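Local coordinates for protein arylalkylamine N-Acetyltransferase 2 (Aedes aegypti, PDB 4FD5) that probably transfers acyl groups from coenzyme A thioesters to arylalkylamines such as dopamine and serotonin, as a GNAT-family N-acetyltransferase, at residues N98-E103 and K107-L112; L57-L60 and V64-M67. All coordinates share one frame; numbering follows the deposited sequence.

Contact 1: residues N98-E103 and K107-L112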
loop_
_atom_site.group_PDB
_atom_site.type_symbol
_atom_site.label_atom_id
_atom_site.label_comp_id
_atom_site.label_asym_id
_atom_site.label_seq_id
_atom_site.Cartn_x
_atom_site.Cartn_y
_atom_site.Cartn_z
ATOM N N ASN A 98 17.058 -9.468 -6.556
ATOM C CA ASN A 98 18.032 -9.868 -7.570
ATOM C C ASN A 98 17.387 -10.189 -8.919
ATOM O O ASN A 98 18.012 -10.029 -9.969
ATOM C CB ASN A 98 18.828 -11.091 -7.100
ATOM C CG ASN A 98 19.542 -10.861 -5.780
ATOM O OD1 ASN A 98 20.052 -9.771 -5.514
ATOM N ND2 ASN A 98 19.588 -11.898 -4.944
ATOM N N GLU A 99 16.139 -10.646 -8.886
ATOM C CA GLU A 99 15.493 -11.211 -10.075
ATOM C C GLU A 99 14.826 -10.214 -11.048
ATOM O O GLU A 99 14.521 -10.565 -12.190
ATOM C CB GLU A 99 14.475 -12.276 -9.648
ATOM C CG GLU A 99 13.988 -13.166 -10.779
ATOM C CD GLU A 99 15.128 -13.836 -11.524
ATOM O OE1 GLU A 99 15.622 -13.244 -12.509
ATOM O OE2 GLU A 99 15.533 -14.952 -11.125
ATOM N N ILE A 100 14.602 -8.979 -10.607
ATOM C CA ILE A 100 13.822 -8.023 -11.400
ATOM C C ILE A 100 14.597 -7.384 -12.565
ATOM O O ILE A 100 15.711 -6.893 -12.380
ATOM C CB ILE A 100 13.244 -6.910 -10.503
ATOM C CG1 ILE A 100 12.451 -7.522 -9.340
ATOM C CG2 ILE A 100 12.378 -5.967 -11.323
ATOM C CD1 ILE A 100 12.223 -6.581 -8.164
ATOM N N GLN A 101 13.994 -7.376 -13.754
ATOM C CA GLN A 101 14.599 -6.728 -14.926
ATOM C C GLN A 101 14.197 -5.262 -15.085
ATOM O O GLN A 101 14.798 -4.522 -15.864
ATOM C CB GLN A 101 14.248 -7.480 -16.208
ATOM C CG GLN A 101 14.792 -8.891 -16.270
ATOM C CD GLN A 101 14.534 -9.542 -17.614
ATOM O OE1 GLN A 101 14.279 -8.857 -18.608
ATOM N NE2 GLN A 101 14.589 -10.870 -17.651
ATOM N N ASP A 102 13.167 -4.849 -14.357
ATOM C CA ASP A 102 12.703 -3.478 -14.408
ATOM C C ASP A 102 13.521 -2.675 -13.401
ATOM O O ASP A 102 13.290 -2.770 -12.197
ATOM C CB ASP A 102 11.212 -3.431 -14.047
ATOM C CG ASP A 102 10.573 -2.080 -14.334
ATOM O OD1 ASP A 102 11.176 -1.043 -13.995
ATOM O OD2 ASP A 102 9.459 -2.054 -14.910
ATOM N N GLU A 103 14.489 -1.911 -13.904
ATOM C CA GLU A 103 15.346 -1.048 -13.081
ATOM C C GLU A 103 14.582 -0.205 -12.057
ATOM O O GLU A 103 14.948 -0.131 -10.868
ATOM C CB GLU A 103 16.068 -0.068 -13.997
ATOM C CG GLU A 103 17.532 -0.287 -14.186
ATOM C CD GLU A 103 18.137 0.836 -15.006
ATOM O OE1 GLU A 103 17.696 1.022 -16.162
ATOM O OE2 GLU A 103 19.027 1.548 -14.489
ATOM N N LYS A 107 14.370 -0.243 -7.881
ATOM C CA LYS A 107 14.655 0.868 -6.958
ATOM C C LYS A 107 13.613 0.943 -5.838
ATOM O O LYS A 107 13.949 1.101 -4.634
ATOM C CB LYS A 107 14.661 2.193 -7.705
ATOM C CG LYS A 107 15.781 2.302 -8.729
ATOM C CD LYS A 107 15.717 3.640 -9.430
ATOM C CE LYS A 107 16.860 3.783 -10.432
ATOM N NZ LYS A 107 16.643 4.943 -11.326
ATOM N N ILE A 108 12.347 0.847 -6.245
ATOM C CA ILE A 108 11.256 0.887 -5.256
ATOM C C ILE A 108 11.303 -0.306 -4.279
ATOM O O ILE A 108 11.277 -0.138 -3.042
ATOM C CB ILE A 108 9.893 0.926 -5.963
ATOM C CG1 ILE A 108 9.769 2.214 -6.781
ATOM C CG2 ILE A 108 8.753 0.803 -4.941
ATOM C CD1 ILE A 108 8.608 2.202 -7.754
ATOM N N PHE A 109 11.378 -1.510 -4.840
ATOM C CA PHE A 109 11.457 -2.721 -4.027
ATOM C C PHE A 109 12.597 -2.614 -3.008
ATOM O O PHE A 109 12.423 -2.904 -1.824
ATOM C CB PHE A 109 11.650 -3.957 -4.921
ATOM C CG PHE A 109 11.617 -5.272 -4.168
ATOM C CD1 PHE A 109 10.483 -6.081 -4.197
ATOM C CD2 PHE A 109 12.712 -5.694 -3.430
ATOM C CE1 PHE A 109 10.449 -7.289 -3.505
ATOM C CE2 PHE A 109 12.684 -6.899 -2.736
ATOM C CZ PHE A 109 11.553 -7.694 -2.772
ATOM N N LYS A 110 13.761 -2.188 -3.483
ATOM C CA LYS A 110 14.942 -2.046 -2.650
ATOM C C LYS A 110 14.730 -1.081 -1.492
ATOM O O LYS A 110 15.077 -1.400 -0.353
ATOM C CB LYS A 110 16.139 -1.610 -3.499
ATOM C CG LYS A 110 17.460 -1.565 -2.759
ATOM C CD LYS A 110 18.617 -1.306 -3.737
ATOM C CE LYS A 110 19.770 -0.563 -3.068
ATOM N NZ LYS A 110 20.471 -1.365 -2.023
ATOM N N LEU A 111 14.162 0.095 -1.764
ATOM C CA LEU A 111 13.937 1.037 -0.666
ATOM C C LEU A 111 13.019 0.426 0.394
ATOM O O LEU A 111 13.298 0.492 1.607
ATOM C CB LEU A 111 13.353 2.346 -1.176
ATOM C CG LEU A 111 12.890 3.324 -0.090
ATOM C CD1 LEU A 111 14.037 3.735 0.858
ATOM C CD2 LEU A 111 12.249 4.538 -0.740
ATOM N N LEU A 112 11.926 -0.184 -0.058
ATOM C CA LEU A 112 10.976 -0.733 0.920
ATOM C C LEU A 112 11.585 -1.896 1.723
ATOM O O LEU A 112 11.415 -1.985 2.952
ATOM C CB LEU A 112 9.672 -1.140 0.235
ATOM C CG LEU A 112 8.959 -0.007 -0.493
ATOM C CD1 LEU A 112 7.914 -0.580 -1.430
ATOM C CD2 LEU A 112 8.339 0.959 0.509
#
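Ile100 and Phe109 meet through two extended torsions. The Phe109 ring stands opposite its backbone N (chi1 -175°), and the Ile100 chain runs on straight to CD1 (chi2 161°). Ile100 CD1 thus comes to 4.2 Å from Phe109 CB, with the methyl lying obliquely to the ring. The Phe109 side chain also touches Ser93, Lys96 and Leu97 of helix 92-99. Ile100 is where the chain leaves that helix, and Asp102 is the N-cap just before helix 103-116. Asp102 OD1 accepts from the backbone N of Phe105, while OD2 bonds to His49. The first turn of helix 103-116 then closes with a backbone bond of 3.0 Å from Lys107 N to Glu103 O. The aliphatic part of Lys107 lies beside that same carbonyl, with CG 3.3 Å from Glu103 O. The Lys107 chain is extended beyond CG, and NZ ends 5.2 Å from Glu103 OE2, too far for a salt bridge. The contact is a short link between helices 92-99 and 103-116 at the protein surface. The Ile100 methyl against Phe109 CB is its apolar part, and an N-cap fixes the new helix start. The opposite charges of Glu103 and Lys107 probably add only a weak, long-range attraction.

Contact 2: residues L57-L60 and V64-M67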
loop_
_atom_site.group_PDB
_atom_site.type_symbol
_atom_site.label_atom_id
_atom_site.label_comp_id
_atom_site.label_asym_id
_atom_site.label_seq_id
_atom_site.Cartn_x
_atom_site.Cartn_y
_atom_site.Cartn_z
ATOM N N LEU A 57 -2.846 -8.502 -7.661
ATOM C CA LEU A 57 -3.693 -9.694 -7.731
ATOM C C LEU A 57 -3.366 -10.654 -6.593
ATOM O O LEU A 57 -4.265 -11.168 -5.924
ATOM C CB LEU A 57 -3.567 -10.368 -9.094
ATOM C CG LEU A 57 -4.446 -11.599 -9.311
ATOM C CD1 LEU A 57 -5.920 -11.261 -9.150
ATOM C CD2 LEU A 57 -4.161 -12.138 -10.710
ATOM N N SER A 58 -2.075 -10.881 -6.359
ATOM C CA SER A 58 -1.678 -11.720 -5.235
ATOM C C SER A 58 -2.258 -11.187 -3.923
ATOM O O SER A 58 -2.788 -11.941 -3.103
ATOM C CB SER A 58 -0.157 -11.814 -5.139
ATOM O OG SER A 58 0.211 -12.814 -4.206
ATOM N N THR A 59 -2.175 -9.874 -3.742
ATOM C CA THR A 59 -2.724 -9.260 -2.539
ATOM C C THR A 59 -4.240 -9.484 -2.419
ATOM O O THR A 59 -4.736 -9.882 -1.356
ATOM C CB THR A 59 -2.404 -7.765 -2.516
ATOM O OG1 THR A 59 -0.986 -7.613 -2.373
ATOM C CG2 THR A 59 -3.125 -7.069 -1.330
ATOM N N LEU A 60 -4.955 -9.231 -3.514
ATOM C CA LEU A 60 -6.396 -9.415 -3.560
ATOM C C LEU A 60 -6.786 -10.816 -3.111
ATOM O O LEU A 60 -7.763 -10.988 -2.391
ATOM C CB LEU A 60 -6.951 -9.139 -4.964
ATOM C CG LEU A 60 -7.079 -7.653 -5.324
ATOM C CD1 LEU A 60 -7.335 -7.430 -6.820
ATOM C CD2 LEU A 60 -8.176 -7.010 -4.492
ATOM N N VAL A 64 -8.839 -10.026 2.045
ATOM C CA VAL A 64 -9.024 -9.050 3.128
ATOM C C VAL A 64 -9.039 -7.614 2.619
ATOM O O VAL A 64 -8.917 -6.676 3.417
ATOM C CB VAL A 64 -7.993 -9.191 4.284
ATOM C CG1 VAL A 64 -8.230 -10.490 5.067
ATOM C CG2 VAL A 64 -6.563 -9.127 3.763
ATOM N N SER A 65 -9.189 -7.438 1.305
ATOM C CA SER A 65 -9.256 -6.091 0.737
ATOM C C SER A 65 -10.688 -5.560 0.753
ATOM O O SER A 65 -11.639 -6.334 0.678
ATOM C CB SER A 65 -8.724 -6.087 -0.697
ATOM O OG SER A 65 -7.376 -6.529 -0.718
ATOM N N ILE A 66 -10.834 -4.235 0.821
ATOM C CA ILE A 66 -12.159 -3.608 0.886
ATOM C C ILE A 66 -12.353 -2.681 -0.312
ATOM O O ILE A 66 -11.426 -1.988 -0.709
ATOM C CB ILE A 66 -12.281 -2.740 2.147
ATOM C CG1 ILE A 66 -11.914 -3.530 3.406
ATOM C CG2 ILE A 66 -13.679 -2.125 2.247
ATOM C CD1 ILE A 66 -12.865 -4.604 3.742
ATOM N N MET A 67 -13.535 -2.700 -0.919
ATOM C CA MET A 67 -13.906 -1.709 -1.914
ATOM C C MET A 67 -15.081 -0.870 -1.429
ATOM O O MET A 67 -15.969 -1.346 -0.684
ATOM C CB MET A 67 -14.272 -2.363 -3.258
ATOM C CG MET A 67 -15.355 -3.402 -3.145
ATOM S SD MET A 67 -15.637 -4.175 -4.754
ATOM C CE MET A 67 -17.032 -5.239 -4.332
HETATM O O HOH W 1 -6.727 -9.023 0.218
HETATM O O HOH W 2 -9.888 -9.254 -1.172
#
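Leu60 and Ser65 make the direct part of this contact. Leu60 CD2 lies 3.9 Å from both CB and OG of Ser65. Leu60 CB points away from the segment 64-67, yet CD2 reaches Ser65, with CG beside the backbone N (chi1 -77°) and chi2 at 167°. Leu80 and Tyr19 also pack on Leu60. Thr59 CG2 approaches Ser65 OG more loosely, at 4.3 Å. Thr59 OG1 is engaged by Arg134 and by the carbonyl of His55. The looser part is bridged by water. Water 1 donates to Thr59 O at 2.7 Å and accepts from Val64 N at 3.0 Å. It also hydrogen-bonds to Ser65 OG at 2.7 Å. Water 2 donates to Leu60 O at 3.0 Å and accepts from Ser65 N at 3.1 Å. Ser65 OG is further bonded to the backbone N of Asn81, which ties it to strand 75-85. No direct hydrogen bond crosses between 57-60 and 64-67. The end of helix 50-60 therefore meets the loop that leads into strand 66-69 through methyl packing and two waters. The waters bond to the carbonyls of Thr59 and Leu60 and to the amides of Val64 and Ser65, all in buried residues.

Contact 2 comes first along the chain, and contact 1 follows. Their centres are 22 Å apart and their nearest atoms about 11 Å apart, so they do not touch. Both belong to the GNAT fold, which is built round a central mixed sheet. Contact 2 is buried and leads from helix 50-60 into strand 66-69 of that sheet. Strand 75-85 comes next, pairs antiparallel with 66-69, and is followed by helix 92-99. Contact 1 then lies where the chain passes from helix 92-99 to helix 103-116 at the surface, 16 Å from the chain centre. One contact thus joins a helix to the sheet at the core of this acetyltransferase, and the other joins two helices outside it.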